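Local coordinates for mandelate racemase/muconate lactonizing enzyme family protein (Sorangium cellulosum, PDB 3S5S) that belongs to the mandelate racemase/muconate lactonizing enzyme family of the enolase superfamily, pairing an N-terminal capping domain with a beta/alpha-barrel, at residues A[14-19]-A[32-37]. Numbering follows the deposited sequence.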
ATOM      1  N   ALA A  14     -19.828  10.683  21.695  1.00 32.02           N
ATOM      2  CA  ALA A  14     -20.101  11.941  21.016  1.00 32.45           C
ATOM      3  C   ALA A  14     -18.845  12.834  21.007  1.00 31.92           C
ATOM      4  O   ALA A  14     -18.201  13.020  22.049  1.00 32.55           O
ATOM      5  CB  ALA A  14     -21.241  12.645  21.687  1.00 32.30           C
ATOM      6  N   LEU A  15     -18.490  13.345  19.833  1.00 30.53           N
ATOM      7  CA  LEU A  15     -17.414  14.348  19.705  1.00 30.51           C
ATOM      8  C   LEU A  15     -17.993  15.612  19.025  1.00 31.03           C
ATOM      9  O   LEU A  15     -17.861  15.802  17.802  1.00 30.48           O
ATOM     10  CB  LEU A  15     -16.174  13.791  18.962  1.00 27.74           C
ATOM     11  CG  LEU A  15     -14.986  14.780  18.848  1.00 29.29           C
ATOM     12  CD1 LEU A  15     -14.575  15.391  20.215  1.00 31.14           C
ATOM     13  CD2 LEU A  15     -13.744  14.207  18.129  1.00 24.28           C
ATOM     14  N   ASP A  16     -18.682  16.421  19.811  1.00 31.63           N
ATOM     15  CA  ASP A  16     -19.343  17.599  19.296  1.00 34.09           C
ATOM     16  C   ASP A  16     -18.485  18.834  19.561  1.00 34.95           C
ATOM     17  O   ASP A  16     -18.372  19.288  20.715  1.00 35.91           O
ATOM     18  CB  ASP A  16     -20.716  17.804  19.970  1.00 35.57           C
ATOM     19  CG  ASP A  16     -21.726  16.696  19.622  1.00 36.80           C
ATOM     20  OD1 ASP A  16     -21.698  16.193  18.481  1.00 33.14           O
ATOM     21  OD2 ASP A  16     -22.558  16.328  20.494  1.00 39.45           O
ATOM     22  N   ILE A  17     -17.911  19.383  18.495  1.00 34.58           N
ATOM     23  CA  ILE A  17     -17.128  20.614  18.582  1.00 35.05           C
ATOM     24  C   ILE A  17     -17.728  21.779  17.793  1.00 36.53           C
ATOM     25  O   ILE A  17     -17.983  21.644  16.585  1.00 36.72           O
ATOM     26  CB  ILE A  17     -15.720  20.388  18.097  1.00 33.04           C
ATOM     27  CG1 ILE A  17     -15.188  19.060  18.637  1.00 31.12           C
ATOM     28  CG2 ILE A  17     -14.837  21.561  18.548  1.00 34.70           C
ATOM     29  CD1 ILE A  17     -13.878  18.602  18.013  1.00 29.88           C
ATOM     30  N   PRO A  18     -17.921  22.931  18.452  1.00 38.09           N
ATOM     31  CA  PRO A  18     -18.442  24.088  17.765  1.00 40.39           C
ATOM     32  C   PRO A  18     -17.518  24.581  16.637  1.00 40.84           C
ATOM     33  O   PRO A  18     -16.285  24.506  16.746  1.00 39.55           O
ATOM     34  CB  PRO A  18     -18.526  25.148  18.879  1.00 42.22           C
ATOM     35  CG  PRO A  18     -18.395  24.429  20.144  1.00 40.03           C
ATOM     36  CD  PRO A  18     -17.572  23.241  19.847  1.00 38.98           C
ATOM     37  N   LEU A  19     -18.137  25.022  15.545  1.00 43.23           N
ATOM     38  CA  LEU A  19     -17.486  25.755  14.470  1.00 45.34           C
ATOM     39  C   LEU A  19     -17.701  27.234  14.797  1.00 49.56           C
ATOM     40  O   LEU A  19     -18.755  27.584  15.365  1.00 51.48           O
ATOM     41  CB  LEU A  19     -18.127  25.385  13.128  1.00 44.67           C
ATOM     42  CG  LEU A  19     -18.020  23.891  12.719  1.00 43.34           C
ATOM     43  CD1 LEU A  19     -18.762  23.559  11.446  1.00 40.97           C
ATOM     44  CD2 LEU A  19     -16.578  23.467  12.564  1.00 39.18           C
ATOM     45  N   ARG A  32     -21.723  22.563  13.769  1.00 47.67           N
ATOM     46  CA  ARG A  32     -21.154  21.877  14.899  1.00 44.65           C
ATOM     47  C   ARG A  32     -20.427  20.816  14.118  1.00 41.12           C
ATOM     48  O   ARG A  32     -20.931  20.359  13.103  1.00 40.66           O
ATOM     49  CB  ARG A  32     -22.263  21.163  15.659  1.00 46.29           C
ATOM     50  CG  ARG A  32     -22.159  21.067  17.179  1.00 47.58           C
ATOM     51  CD  ARG A  32     -22.846  19.786  17.697  1.00 46.45           C
ATOM     52  NE  ARG A  32     -24.068  19.458  16.963  1.00 50.39           N
ATOM     53  CZ  ARG A  32     -24.638  18.248  16.898  1.00 49.05           C
ATOM     54  NH1 ARG A  32     -24.097  17.190  17.504  1.00 44.07           N
ATOM     55  NH2 ARG A  32     -25.746  18.094  16.179  1.00 49.96           N
ATOM     56  N   ALA A  33     -19.238  20.431  14.547  1.00 37.63           N
ATOM     57  CA  ALA A  33     -18.694  19.206  14.061  1.00 33.88           C
ATOM     58  C   ALA A  33     -19.298  18.089  14.925  1.00 33.49           C
ATOM     59  O   ALA A  33     -18.942  17.936  16.114  1.00 33.31           O
ATOM     60  CB  ALA A  33     -17.193  19.239  14.142  1.00 32.85           C
ATOM     61  N   ALA A  34     -20.259  17.357  14.346  1.00 31.76           N
ATOM     62  CA  ALA A  34     -20.927  16.242  15.019  1.00 30.72           C
ATOM     63  C   ALA A  34     -20.160  14.915  14.738  1.00 28.56           C
ATOM     64  O   ALA A  34     -20.544  14.080  13.908  1.00 28.09           O
ATOM     65  CB  ALA A  34     -22.445  16.163  14.607  1.00 31.43           C
ATOM     66  N   ASN A  35     -19.059  14.748  15.460  1.00 26.85           N
ATOM     67  CA  ASN A  35     -18.157  13.647  15.252  1.00 24.64           C
ATOM     68  C   ASN A  35     -18.291  12.588  16.374  1.00 24.87           C
ATOM     69  O   ASN A  35     -19.203  12.662  17.210  1.00 25.16           O
ATOM     70  CB  ASN A  35     -16.731  14.184  15.110  1.00 22.31           C
ATOM     71  CG  ASN A  35     -16.559  15.055  13.861  1.00 26.06           C
ATOM     72  OD1 ASN A  35     -17.531  15.366  13.150  1.00 27.61           O
ATOM     73  ND2 ASN A  35     -15.305  15.447  13.580  1.00 24.03           N
ATOM     74  N   LEU A  36     -17.432  11.567  16.334  1.00 23.30           N
ATOM     75  CA  LEU A  36     -17.400  10.574  17.383  1.00 23.80           C
ATOM     76  C   LEU A  36     -15.962  10.356  17.759  1.00 23.41           C
ATOM     77  O   LEU A  36     -15.046  10.492  16.907  1.00 22.42           O
ATOM     78  CB  LEU A  36     -17.960   9.233  16.922  1.00 23.02           C
ATOM     79  CG  LEU A  36     -19.399   9.209  16.456  1.00 23.46           C
ATOM     80  CD1 LEU A  36     -19.700   7.852  15.800  1.00 20.61           C
ATOM     81  CD2 LEU A  36     -20.335   9.507  17.616  1.00 22.19           C
ATOM     82  N   LEU A  37     -15.780   9.998  19.022  1.00 22.94           N
ATOM     83  CA  LEU A  37     -14.480   9.569  19.496  1.00 22.57           C
ATOM     84  C   LEU A  37     -14.586   8.080  19.824  1.00 22.08           C
ATOM     85  O   LEU A  37     -15.487   7.646  20.610  1.00 22.44           O
ATOM     86  CB  LEU A  37     -14.055  10.376  20.740  1.00 22.81           C
ATOM     87  CG  LEU A  37     -12.782   9.876  21.431  1.00 22.65           C
ATOM     88  CD1 LEU A  37     -11.558  10.171  20.610  1.00 20.04           C
ATOM     89  CD2 LEU A  37     -12.679  10.444  22.833  1.00 22.65           C
TER
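The guanidinium of Arg32 has the methyl CB of Ala34 under one face, offset toward the rim, and the carboxylate of Asp16 at its edge. There NH1 of Arg32 lies 2.8 Å from OD1 of Asp16 in a salt bridge whose hydrogen bond is weak, bent to 137° at the hydrogen, and the two planes stand 77° apart. The arginine chain passes Asp16 with CD 3.7 Å from its CB, and a bend at chi3 (-38°) beyond CD sets the direction in which the guanidinium leaves, with NH1 near the carboxylate. OD1 of Asp16 also accepts a hydrogen bond from NE2 of Gln63, so two donors share this oxygen.

Four backbone hydrogen bonds join the antiparallel strands. Leu15 pairs with Asn35 through two of them and Ile17 with Ala33 through the other two; Ala33 N to Ile17 O is 2.7 Å. Between these pairs, CA of Asp16 makes a C-H...O contact with O of Ala33 (3.2 Å).

The sheet face opposite Asp16 is largely apolar. CB of Leu15 rests 3.6 Å from C of Leu36, and CB of Ile17 lies 4.4 Å from CB of Ala33. Asn35, also on this face, is held through ND2 by Glu51 and by the carbonyl of Val300.

Together the segments form part of the hairpin of strands 7-25 and 28-42 in the antiparallel sheet of the N-terminal domain. Helix 63-72 packs through Gln63 against Arg32, Ala34 and Leu36, while strand 47-52 continues the sheet beside strand 28-42.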